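Local coordinates for Blr3880 protein (Bradyrhizobium japonicum, PDB 2OOD) that probably catalyses the zinc-dependent hydrolytic deamination of guanine to xanthine and ammonia in purine degradation, at residues A[110-124]-A[142-156]. Residues are numbered along the deposited sequence; the frame is centred on the assembly and turned at random.
Sequences YKDRNYAREGVKRFL and SPVATEELFEEASRR
Arg-113 reaches across to two consecutive glutamates. Its NH1 and NH2 both meet Glu-147 OE1, at 3.0 and 2.9 Å, almost along the C-O axis, with guanidinium and carboxylate only 15° from coplanar. NH1 also donates to Glu-148 OE2, on the anti lone pair and 62° between planes, so one arginine serves two differently turned carboxylates. The bend at chi3 brings one face of the guanidinium over Val-144 CG1, offset toward its rim. Arg-188, from helix 179-193, pairs with the other oxygen of Glu-147. Arg-117 adds a long salt bridge to Glu-148, NE to OE1 3.7 Å, supplemented by a water held between the same two atoms.

The backbones come close at Ala-116 and Ala-145, whose CA atoms are 5.2 Å apart, and Ala-116 CB touches Val-144 CG1. Val-120 is a knob among Ala-145, Leu-149, Glu-148 and Glu-152, its CG1 lying 3.5 Å from Glu-152 CB and also meeting Leu-149 CD1. Glu-148 answers as a knob among Arg-113, Ala-116, Arg-117 and Val-120.

Farther along, Leu-124 CB sits 3.6 Å above the centre of the Arg-156 guanidinium, which Glu-152 meets edgewise and Asp-125 also pairs with.

The axes of 113-124 and 143-156 come within 8.8 Å, their N-to-C directions inclined at 43°. Helix 143-156 follows strand 132-138 in the chain and leads to strand 160-166, packing outside the (beta/alpha)8 barrel of the amidohydrolase family.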
ATOM      1  N   TYR A 110     -28.302   3.334   5.383  1.00 38.82           N
ATOM      2  CA  TYR A 110     -28.789   3.329   4.016  1.00 39.15           C
ATOM      3  C   TYR A 110     -30.256   2.941   3.889  1.00 40.11           C
ATOM      4  O   TYR A 110     -30.775   2.812   2.777  1.00 40.65           O
ATOM      5  CB  TYR A 110     -27.906   2.428   3.144  1.00 38.29           C
ATOM      6  CG  TYR A 110     -26.561   3.059   2.851  1.00 36.72           C
ATOM      7  CD1 TYR A 110     -25.636   3.279   3.864  1.00 35.82           C
ATOM      8  CD2 TYR A 110     -26.239   3.494   1.574  1.00 35.62           C
ATOM      9  CE1 TYR A 110     -24.428   3.919   3.613  1.00 33.96           C
ATOM     10  CE2 TYR A 110     -25.036   4.136   1.313  1.00 33.95           C
ATOM     11  CZ  TYR A 110     -24.137   4.347   2.334  1.00 34.42           C
ATOM     12  OH  TYR A 110     -22.945   4.996   2.075  1.00 32.90           O
ATOM     13  N   LYS A 111     -30.913   2.752   5.033  1.00 41.14           N
ATOM     14  CA  LYS A 111     -32.340   2.427   5.075  1.00 41.66           C
ATOM     15  C   LYS A 111     -33.032   3.710   4.628  1.00 41.41           C
ATOM     16  O   LYS A 111     -34.048   3.685   3.928  1.00 40.29           O
ATOM     17  CB  LYS A 111     -32.780   2.118   6.508  1.00 42.58           C
ATOM     18  CG  LYS A 111     -33.083   0.673   6.814  1.00 46.18           C
ATOM     19  CD  LYS A 111     -33.676   0.558   8.217  1.00 50.22           C
ATOM     20  CE  LYS A 111     -33.995  -0.894   8.571  1.00 54.07           C
ATOM     21  NZ  LYS A 111     -34.362  -1.072  10.030  1.00 57.53           N
ATOM     22  N   ASP A 112     -32.453   4.826   5.073  1.00 40.92           N
ATOM     23  CA  ASP A 112     -32.914   6.176   4.776  1.00 41.27           C
ATOM     24  C   ASP A 112     -32.515   6.494   3.332  1.00 41.57           C
ATOM     25  O   ASP A 112     -31.328   6.463   2.994  1.00 41.40           O
ATOM     26  CB  ASP A 112     -32.237   7.139   5.748  1.00 43.48           C
ATOM     27  CG  ASP A 112     -32.601   8.574   5.495  1.00 45.95           C
ATOM     28  OD1 ASP A 112     -33.247   9.184   6.377  1.00 47.88           O
ATOM     29  OD2 ASP A 112     -32.240   9.097   4.416  1.00 47.22           O
ATOM     30  N   ARG A 113     -33.493   6.807   2.483  1.00 40.61           N
ATOM     31  CA  ARG A 113     -33.206   7.067   1.075  1.00 38.86           C
ATOM     32  C   ARG A 113     -32.348   8.291   0.775  1.00 39.32           C
ATOM     33  O   ARG A 113     -31.658   8.324  -0.246  1.00 39.94           O
ATOM     34  CB  ARG A 113     -34.503   7.144   0.280  1.00 37.55           C
ATOM     35  CG  ARG A 113     -34.284   7.154  -1.213  1.00 37.46           C
ATOM     36  CD  ARG A 113     -35.606   7.232  -1.936  1.00 38.57           C
ATOM     37  NE  ARG A 113     -36.454   6.070  -1.675  1.00 39.55           N
ATOM     38  CZ  ARG A 113     -36.210   4.841  -2.122  1.00 40.69           C
ATOM     39  NH1 ARG A 113     -35.134   4.593  -2.860  1.00 41.61           N
ATOM     40  NH2 ARG A 113     -37.058   3.859  -1.850  1.00 41.29           N
ATOM     41  N   ASN A 114     -32.380   9.295   1.643  1.00 38.94           N
ATOM     42  CA  ASN A 114     -31.564  10.483   1.419  1.00 39.43           C
ATOM     43  C   ASN A 114     -30.088  10.160   1.599  1.00 39.04           C
ATOM     44  O   ASN A 114     -29.250  10.560   0.787  1.00 39.45           O
ATOM     45  CB  ASN A 114     -31.967  11.608   2.374  1.00 42.71           C
ATOM     46  CG  ASN A 114     -33.294  12.234   2.000  1.00 45.30           C
ATOM     47  OD1 ASN A 114     -33.435  12.838   0.931  1.00 46.26           O
ATOM     48  ND2 ASN A 114     -34.283  12.084   2.875  1.00 47.52           N
ATOM     49  N   TYR A 115     -29.777   9.434   2.669  1.00 37.22           N
ATOM     50  CA  TYR A 115     -28.403   9.034   2.959  1.00 35.23           C
ATOM     51  C   TYR A 115     -27.925   8.094   1.859  1.00 33.95           C
ATOM     52  O   TYR A 115     -26.811   8.209   1.375  1.00 33.93           O
ATOM     53  CB  TYR A 115     -28.339   8.310   4.302  1.00 32.94           C
ATOM     54  CG  TYR A 115     -26.963   8.240   4.904  1.00 32.61           C
ATOM     55  CD1 TYR A 115     -26.463   9.286   5.656  1.00 31.51           C
ATOM     56  CD2 TYR A 115     -26.161   7.124   4.729  1.00 33.31           C
ATOM     57  CE1 TYR A 115     -25.196   9.226   6.228  1.00 32.68           C
ATOM     58  CE2 TYR A 115     -24.887   7.052   5.295  1.00 33.43           C
ATOM     59  CZ  TYR A 115     -24.413   8.109   6.047  1.00 33.95           C
ATOM     60  OH  TYR A 115     -23.161   8.044   6.641  1.00 34.55           O
ATOM     61  N   ALA A 116     -28.784   7.161   1.471  1.00 34.37           N
ATOM     62  CA  ALA A 116     -28.450   6.203   0.433  1.00 35.25           C
ATOM     63  C   ALA A 116     -28.117   6.927  -0.860  1.00 36.55           C
ATOM     64  O   ALA A 116     -27.148   6.589  -1.545  1.00 35.65           O
ATOM     65  CB  ALA A 116     -29.612   5.245   0.208  1.00 34.83           C
ATOM     66  N   ARG A 117     -28.929   7.926  -1.195  1.00 38.04           N
ATOM     67  CA  ARG A 117     -28.715   8.689  -2.421  1.00 38.52           C
ATOM     68  C   ARG A 117     -27.375   9.426  -2.400  1.00 38.09           C
ATOM     69  O   ARG A 117     -26.684   9.502  -3.417  1.00 37.84           O
ATOM     70  CB  ARG A 117     -29.856   9.685  -2.637  1.00 37.89           C
ATOM     71  CG  ARG A 117     -29.726  10.457  -3.934  1.00 39.13           C
ATOM     72  CD  ARG A 117     -30.775  11.548  -4.059  1.00 39.87           C
ATOM     73  NE  ARG A 117     -32.122  11.000  -4.145  1.00 41.59           N
ATOM     74  CZ  ARG A 117     -33.078  11.220  -3.248  1.00 42.77           C
ATOM     75  NH1 ARG A 117     -32.827  11.982  -2.185  1.00 43.05           N
ATOM     76  NH2 ARG A 117     -34.289  10.696  -3.420  1.00 43.10           N
ATOM     77  N   GLU A 118     -27.004   9.963  -1.242  1.00 38.78           N
ATOM     78  CA  GLU A 118     -25.740  10.679  -1.128  1.00 40.16           C
ATOM     79  C   GLU A 118     -24.547   9.724  -1.184  1.00 39.80           C
ATOM     80  O   GLU A 118     -23.536  10.025  -1.821  1.00 39.81           O
ATOM     81  CB  GLU A 118     -25.686  11.473   0.166  1.00 42.16           C
ATOM     82  CG  GLU A 118     -25.009  12.807  -0.019  1.00 48.72           C
ATOM     83  CD  GLU A 118     -24.173  13.203   1.179  1.00 52.25           C
ATOM     84  OE1 GLU A 118     -24.663  13.058   2.331  1.00 54.38           O
ATOM     85  OE2 GLU A 118     -23.024  13.669   0.959  1.00 54.31           O
ATOM     86  N   GLY A 119     -24.664   8.580  -0.509  1.00 38.11           N
ATOM     87  CA  GLY A 119     -23.592   7.604  -0.519  1.00 35.65           C
ATOM     88  C   GLY A 119     -23.361   7.117  -1.935  1.00 34.84           C
ATOM     89  O   GLY A 119     -22.228   7.077  -2.407  1.00 35.77           O
ATOM     90  N   VAL A 120     -24.439   6.753  -2.623  1.00 33.92           N
ATOM     91  CA  VAL A 120     -24.338   6.276  -3.995  1.00 33.14           C
ATOM     92  C   VAL A 120     -23.623   7.289  -4.873  1.00 34.53           C
ATOM     93  O   VAL A 120     -22.866   6.925  -5.769  1.00 35.75           O
ATOM     94  CB  VAL A 120     -25.724   6.014  -4.604  1.00 31.74           C
ATOM     95  CG1 VAL A 120     -25.589   5.760  -6.096  1.00 29.23           C
ATOM     96  CG2 VAL A 120     -26.377   4.827  -3.915  1.00 28.15           C
ATOM     97  N   LYS A 121     -23.873   8.565  -4.611  1.00 36.03           N
ATOM     98  CA  LYS A 121     -23.258   9.640  -5.370  1.00 37.14           C
ATOM     99  C   LYS A 121     -21.753   9.665  -5.107  1.00 37.58           C
ATOM    100  O   LYS A 121     -20.947   9.690  -6.037  1.00 38.05           O
ATOM    101  CB  LYS A 121     -23.876  10.975  -4.960  1.00 39.09           C
ATOM    102  CG  LYS A 121     -23.336  12.176  -5.719  1.00 42.47           C
ATOM    103  CD  LYS A 121     -23.358  13.425  -4.842  1.00 44.58           C
ATOM    104  CE  LYS A 121     -22.883  14.656  -5.606  1.00 45.85           C
ATOM    105  NZ  LYS A 121     -21.566  14.450  -6.287  1.00 46.18           N
ATOM    106  N   ARG A 122     -21.379   9.653  -3.833  1.00 36.47           N
ATOM    107  CA  ARG A 122     -19.970   9.677  -3.453  1.00 35.81           C
ATOM    108  C   ARG A 122     -19.252   8.389  -3.839  1.00 35.92           C
ATOM    109  O   ARG A 122     -18.068   8.404  -4.181  1.00 35.72           O
ATOM    110  CB  ARG A 122     -19.848   9.913  -1.952  1.00 34.99           C
ATOM    111  CG  ARG A 122     -20.269  11.299  -1.539  1.00 34.17           C
ATOM    112  CD  ARG A 122     -20.522  11.355  -0.066  1.00 35.47           C
ATOM    113  NE  ARG A 122     -20.815  12.709   0.385  1.00 37.92           N
ATOM    114  CZ  ARG A 122     -19.942  13.714   0.371  1.00 38.80           C
ATOM    115  NH1 ARG A 122     -18.706  13.524  -0.079  1.00 39.19           N
ATOM    116  NH2 ARG A 122     -20.304  14.910   0.820  1.00 38.94           N
ATOM    117  N   PHE A 123     -19.980   7.281  -3.783  1.00 34.29           N
ATOM    118  CA  PHE A 123     -19.438   5.981  -4.139  1.00 33.63           C
ATOM    119  C   PHE A 123     -19.006   5.990  -5.606  1.00 34.17           C
ATOM    120  O   PHE A 123     -17.872   5.643  -5.926  1.00 34.90           O
ATOM    121  CB  PHE A 123     -20.511   4.917  -3.903  1.00 32.40           C
ATOM    122  CG  PHE A 123     -20.125   3.537  -4.343  1.00 30.73           C
ATOM    123  CD1 PHE A 123     -19.197   2.796  -3.628  1.00 30.04           C
ATOM    124  CD2 PHE A 123     -20.725   2.960  -5.458  1.00 30.13           C
ATOM    125  CE1 PHE A 123     -18.872   1.495  -4.013  1.00 29.42           C
ATOM    126  CE2 PHE A 123     -20.408   1.662  -5.853  1.00 30.34           C
ATOM    127  CZ  PHE A 123     -19.481   0.930  -5.126  1.00 29.75           C
ATOM    128  N   LEU A 124     -19.912   6.390  -6.494  1.00 33.97           N
ATOM    129  CA  LEU A 124     -19.616   6.429  -7.921  1.00 33.43           C
ATOM    130  C   LEU A 124     -18.595   7.505  -8.295  1.00 34.44           C
ATOM    131  O   LEU A 124     -17.824   7.326  -9.237  1.00 34.65           O
ATOM    132  CB  LEU A 124     -20.908   6.608  -8.726  1.00 32.32           C
ATOM    133  CG  LEU A 124     -21.836   5.386  -8.698  1.00 31.45           C
ATOM    134  CD1 LEU A 124     -23.162   5.713  -9.335  1.00 31.25           C
ATOM    135  CD2 LEU A 124     -21.178   4.233  -9.424  1.00 31.30           C
ATOM    136  N   SER A 142     -31.399  -3.540   2.862  1.00 42.02           N
ATOM    137  CA  SER A 142     -32.564  -2.734   2.493  1.00 41.33           C
ATOM    138  C   SER A 142     -32.585  -2.446   0.997  1.00 40.49           C
ATOM    139  O   SER A 142     -31.596  -1.993   0.435  1.00 41.23           O
ATOM    140  CB  SER A 142     -32.543  -1.409   3.254  1.00 42.75           C
ATOM    141  OG  SER A 142     -33.342  -0.437   2.595  1.00 44.46           O
ATOM    142  N   PRO A 143     -33.724  -2.691   0.335  1.00 40.08           N
ATOM    143  CA  PRO A 143     -33.812  -2.436  -1.110  1.00 40.08           C
ATOM    144  C   PRO A 143     -33.474  -0.995  -1.520  1.00 39.32           C
ATOM    145  O   PRO A 143     -33.062  -0.750  -2.655  1.00 39.28           O
ATOM    146  CB  PRO A 143     -35.259  -2.816  -1.441  1.00 38.98           C
ATOM    147  CG  PRO A 143     -35.556  -3.893  -0.448  1.00 39.12           C
ATOM    148  CD  PRO A 143     -34.948  -3.342   0.831  1.00 39.64           C
ATOM    149  N   VAL A 144     -33.643  -0.054  -0.592  1.00 38.27           N
ATOM    150  CA  VAL A 144     -33.365   1.360  -0.847  1.00 37.98           C
ATOM    151  C   VAL A 144     -31.987   1.585  -1.475  1.00 38.41           C
ATOM    152  O   VAL A 144     -31.879   2.092  -2.595  1.00 38.29           O
ATOM    153  CB  VAL A 144     -33.450   2.180   0.463  1.00 37.83           C
ATOM    154  CG1 VAL A 144     -33.126   3.637   0.200  1.00 36.95           C
ATOM    155  CG2 VAL A 144     -34.830   2.047   1.062  1.00 36.07           C
ATOM    156  N   ALA A 145     -30.939   1.205  -0.747  1.00 38.11           N
ATOM    157  CA  ALA A 145     -29.572   1.364  -1.223  1.00 36.64           C
ATOM    158  C   ALA A 145     -29.391   0.781  -2.624  1.00 37.36           C
ATOM    159  O   ALA A 145     -28.713   1.372  -3.464  1.00 37.85           O
ATOM    160  CB  ALA A 145     -28.611   0.707  -0.254  1.00 36.25           C
ATOM    161  N   THR A 146     -29.991  -0.374  -2.884  1.00 36.93           N
ATOM    162  CA  THR A 146     -29.873  -0.991  -4.202  1.00 37.66           C
ATOM    163  C   THR A 146     -30.578  -0.180  -5.289  1.00 38.58           C
ATOM    164  O   THR A 146     -30.058  -0.034  -6.399  1.00 39.16           O
ATOM    165  CB  THR A 146     -30.452  -2.423  -4.215  1.00 37.63           C
ATOM    166  OG1 THR A 146     -29.659  -3.264  -3.369  1.00 38.17           O
ATOM    167  CG2 THR A 146     -30.444  -2.992  -5.631  1.00 35.53           C
ATOM    168  N   GLU A 147     -31.761   0.340  -4.975  1.00 38.08           N
ATOM    169  CA  GLU A 147     -32.517   1.126  -5.945  1.00 38.44           C
ATOM    170  C   GLU A 147     -31.749   2.391  -6.305  1.00 38.31           C
ATOM    171  O   GLU A 147     -31.569   2.697  -7.484  1.00 38.40           O
ATOM    172  CB  GLU A 147     -33.892   1.498  -5.388  1.00 37.36           C
ATOM    173  CG  GLU A 147     -34.761   0.310  -5.026  1.00 38.28           C
ATOM    174  CD  GLU A 147     -35.984   0.708  -4.216  1.00 38.64           C
ATOM    175  OE1 GLU A 147     -35.955   1.806  -3.621  1.00 39.91           O
ATOM    176  OE2 GLU A 147     -36.962  -0.076  -4.159  1.00 37.36           O
ATOM    177  N   GLU A 148     -31.288   3.119  -5.292  1.00 37.08           N
ATOM    178  CA  GLU A 148     -30.542   4.348  -5.534  1.00 37.04           C
ATOM    179  C   GLU A 148     -29.265   4.115  -6.336  1.00 36.42           C
ATOM    180  O   GLU A 148     -28.860   4.978  -7.112  1.00 36.43           O
ATOM    181  CB  GLU A 148     -30.198   5.038  -4.213  1.00 37.57           C
ATOM    182  CG  GLU A 148     -31.393   5.639  -3.489  1.00 38.89           C
ATOM    183  CD  GLU A 148     -32.199   6.582  -4.370  1.00 39.63           C
ATOM    184  OE1 GLU A 148     -31.588   7.428  -5.055  1.00 40.22           O
ATOM    185  OE2 GLU A 148     -33.445   6.484  -4.369  1.00 39.81           O
ATOM    186  N   LEU A 149     -28.634   2.954  -6.155  1.00 36.23           N
ATOM    187  CA  LEU A 149     -27.399   2.638  -6.871  1.00 35.84           C
ATOM    188  C   LEU A 149     -27.644   2.380  -8.352  1.00 36.35           C
ATOM    189  O   LEU A 149     -26.940   2.907  -9.208  1.00 37.06           O
ATOM    190  CB  LEU A 149     -26.701   1.419  -6.254  1.00 33.42           C
ATOM    191  CG  LEU A 149     -25.519   0.897  -7.082  1.00 31.85           C
ATOM    192  CD1 LEU A 149     -24.401   1.916  -7.095  1.00 30.93           C
ATOM    193  CD2 LEU A 149     -25.030  -0.412  -6.516  1.00 31.06           C
ATOM    194  N   PHE A 150     -28.636   1.557  -8.655  1.00 36.58           N
ATOM    195  CA  PHE A 150     -28.944   1.257 -10.044  1.00 37.56           C
ATOM    196  C   PHE A 150     -29.363   2.508 -10.808  1.00 37.54           C
ATOM    197  O   PHE A 150     -28.974   2.705 -11.958  1.00 37.92           O
ATOM    198  CB  PHE A 150     -30.068   0.227 -10.129  1.00 37.75           C
ATOM    199  CG  PHE A 150     -29.603  -1.194 -10.009  1.00 37.60           C
ATOM    200  CD1 PHE A 150     -28.648  -1.701 -10.888  1.00 37.20           C
ATOM    201  CD2 PHE A 150     -30.152  -2.041  -9.049  1.00 37.40           C
ATOM    202  CE1 PHE A 150     -28.247  -3.036 -10.817  1.00 37.21           C
ATOM    203  CE2 PHE A 150     -29.759  -3.379  -8.971  1.00 37.47           C
ATOM    204  CZ  PHE A 150     -28.805  -3.875  -9.858  1.00 36.93           C
ATOM    205  N   GLU A 151     -30.159   3.353 -10.169  1.00 38.00           N
ATOM    206  CA  GLU A 151     -30.643   4.557 -10.817  1.00 38.36           C
ATOM    207  C   GLU A 151     -29.581   5.616 -11.092  1.00 38.57           C
ATOM    208  O   GLU A 151     -29.587   6.233 -12.160  1.00 38.72           O
ATOM    209  CB  GLU A 151     -31.820   5.122 -10.019  1.00 38.25           C
ATOM    210  CG  GLU A 151     -33.139   4.489 -10.447  1.00 40.19           C
ATOM    211  CD  GLU A 151     -34.215   4.530  -9.383  1.00 41.55           C
ATOM    212  OE1 GLU A 151     -34.377   5.581  -8.725  1.00 42.76           O
ATOM    213  OE2 GLU A 151     -34.916   3.505  -9.213  1.00 42.36           O
ATOM    214  N   GLU A 152     -28.665   5.827 -10.150  1.00 38.08           N
ATOM    215  CA  GLU A 152     -27.602   6.803 -10.361  1.00 37.47           C
ATOM    216  C   GLU A 152     -26.624   6.232 -11.384  1.00 37.34           C
ATOM    217  O   GLU A 152     -25.929   6.971 -12.072  1.00 36.89           O
ATOM    218  CB  GLU A 152     -26.878   7.101  -9.048  1.00 37.77           C
ATOM    219  CG  GLU A 152     -25.688   8.029  -9.194  1.00 39.18           C
ATOM    220  CD  GLU A 152     -26.055   9.367  -9.816  1.00 40.18           C
ATOM    221  OE1 GLU A 152     -27.260   9.643  -9.966  1.00 41.23           O
ATOM    222  OE2 GLU A 152     -25.140  10.150 -10.148  1.00 40.90           O
ATOM    223  N   ALA A 153     -26.580   4.907 -11.481  1.00 37.00           N
ATOM    224  CA  ALA A 153     -25.697   4.253 -12.432  1.00 38.15           C
ATOM    225  C   ALA A 153     -26.262   4.484 -13.824  1.00 38.33           C
ATOM    226  O   ALA A 153     -25.520   4.599 -14.798  1.00 39.10           O
ATOM    227  CB  ALA A 153     -25.601   2.755 -12.135  1.00 36.93           C
ATOM    228  N   SER A 154     -27.582   4.556 -13.911  1.00 38.77           N
ATOM    229  CA  SER A 154     -28.246   4.791 -15.186  1.00 40.50           C
ATOM    230  C   SER A 154     -27.979   6.198 -15.722  1.00 40.75           C
ATOM    231  O   SER A 154     -27.697   6.368 -16.909  1.00 41.06           O
ATOM    232  CB  SER A 154     -29.751   4.582 -15.042  1.00 39.88           C
ATOM    233  OG  SER A 154     -30.032   3.230 -14.753  1.00 41.67           O
ATOM    234  N   ARG A 155     -28.067   7.203 -14.853  1.00 39.63           N
ATOM    235  CA  ARG A 155     -27.833   8.581 -15.267  1.00 38.85           C
ATOM    236  C   ARG A 155     -26.443   8.752 -15.866  1.00 39.17           C
ATOM    237  O   ARG A 155     -26.244   9.569 -16.782  1.00 40.46           O
ATOM    238  CB  ARG A 155     -28.002   9.533 -14.080  1.00 39.50           C
ATOM    239  CG  ARG A 155     -29.364   9.451 -13.418  1.00 37.74           C
ATOM    240  CD  ARG A 155     -29.466  10.409 -12.257  1.00 37.29           C
ATOM    241  NE  ARG A 155     -30.667  10.140 -11.483  1.00 40.32           N
ATOM    242  CZ  ARG A 155     -30.709   9.372 -10.397  1.00 41.75           C
ATOM    243  NH1 ARG A 155     -29.605   8.800  -9.947  1.00 43.34           N
ATOM    244  NH2 ARG A 155     -31.861   9.160  -9.772  1.00 43.94           N
ATOM    245  N   ARG A 156     -25.482   7.988 -15.355  1.00 36.76           N
ATOM    246  CA  ARG A 156     -24.121   8.063 -15.858  1.00 35.16           C
ATOM    247  C   ARG A 156     -23.938   6.985 -16.919  1.00 35.45           C
ATOM    248  O   ARG A 156     -22.929   6.944 -17.620  1.00 35.57           O
ATOM    249  CB  ARG A 156     -23.127   7.865 -14.716  1.00 33.75           C
ATOM    250  CG  ARG A 156     -23.505   8.611 -13.452  1.00 31.52           C
ATOM    251  CD  ARG A 156     -22.309   8.870 -12.562  1.00 30.53           C
ATOM    252  NE  ARG A 156     -22.708   9.330 -11.235  1.00 32.23           N
ATOM    253  CZ  ARG A 156     -21.863   9.796 -10.319  1.00 33.09           C
ATOM    254  NH1 ARG A 156     -20.569   9.868 -10.585  1.00 32.40           N
ATOM    255  NH2 ARG A 156     -22.309  10.183  -9.133  1.00 33.08           N
TER
HETATM  256  O   HOH W   1     -33.284   9.400  -6.083  1.00 41.92           O
HETATM  257  O   HOH W   2     -35.560   8.981  -4.730  1.00 63.13           O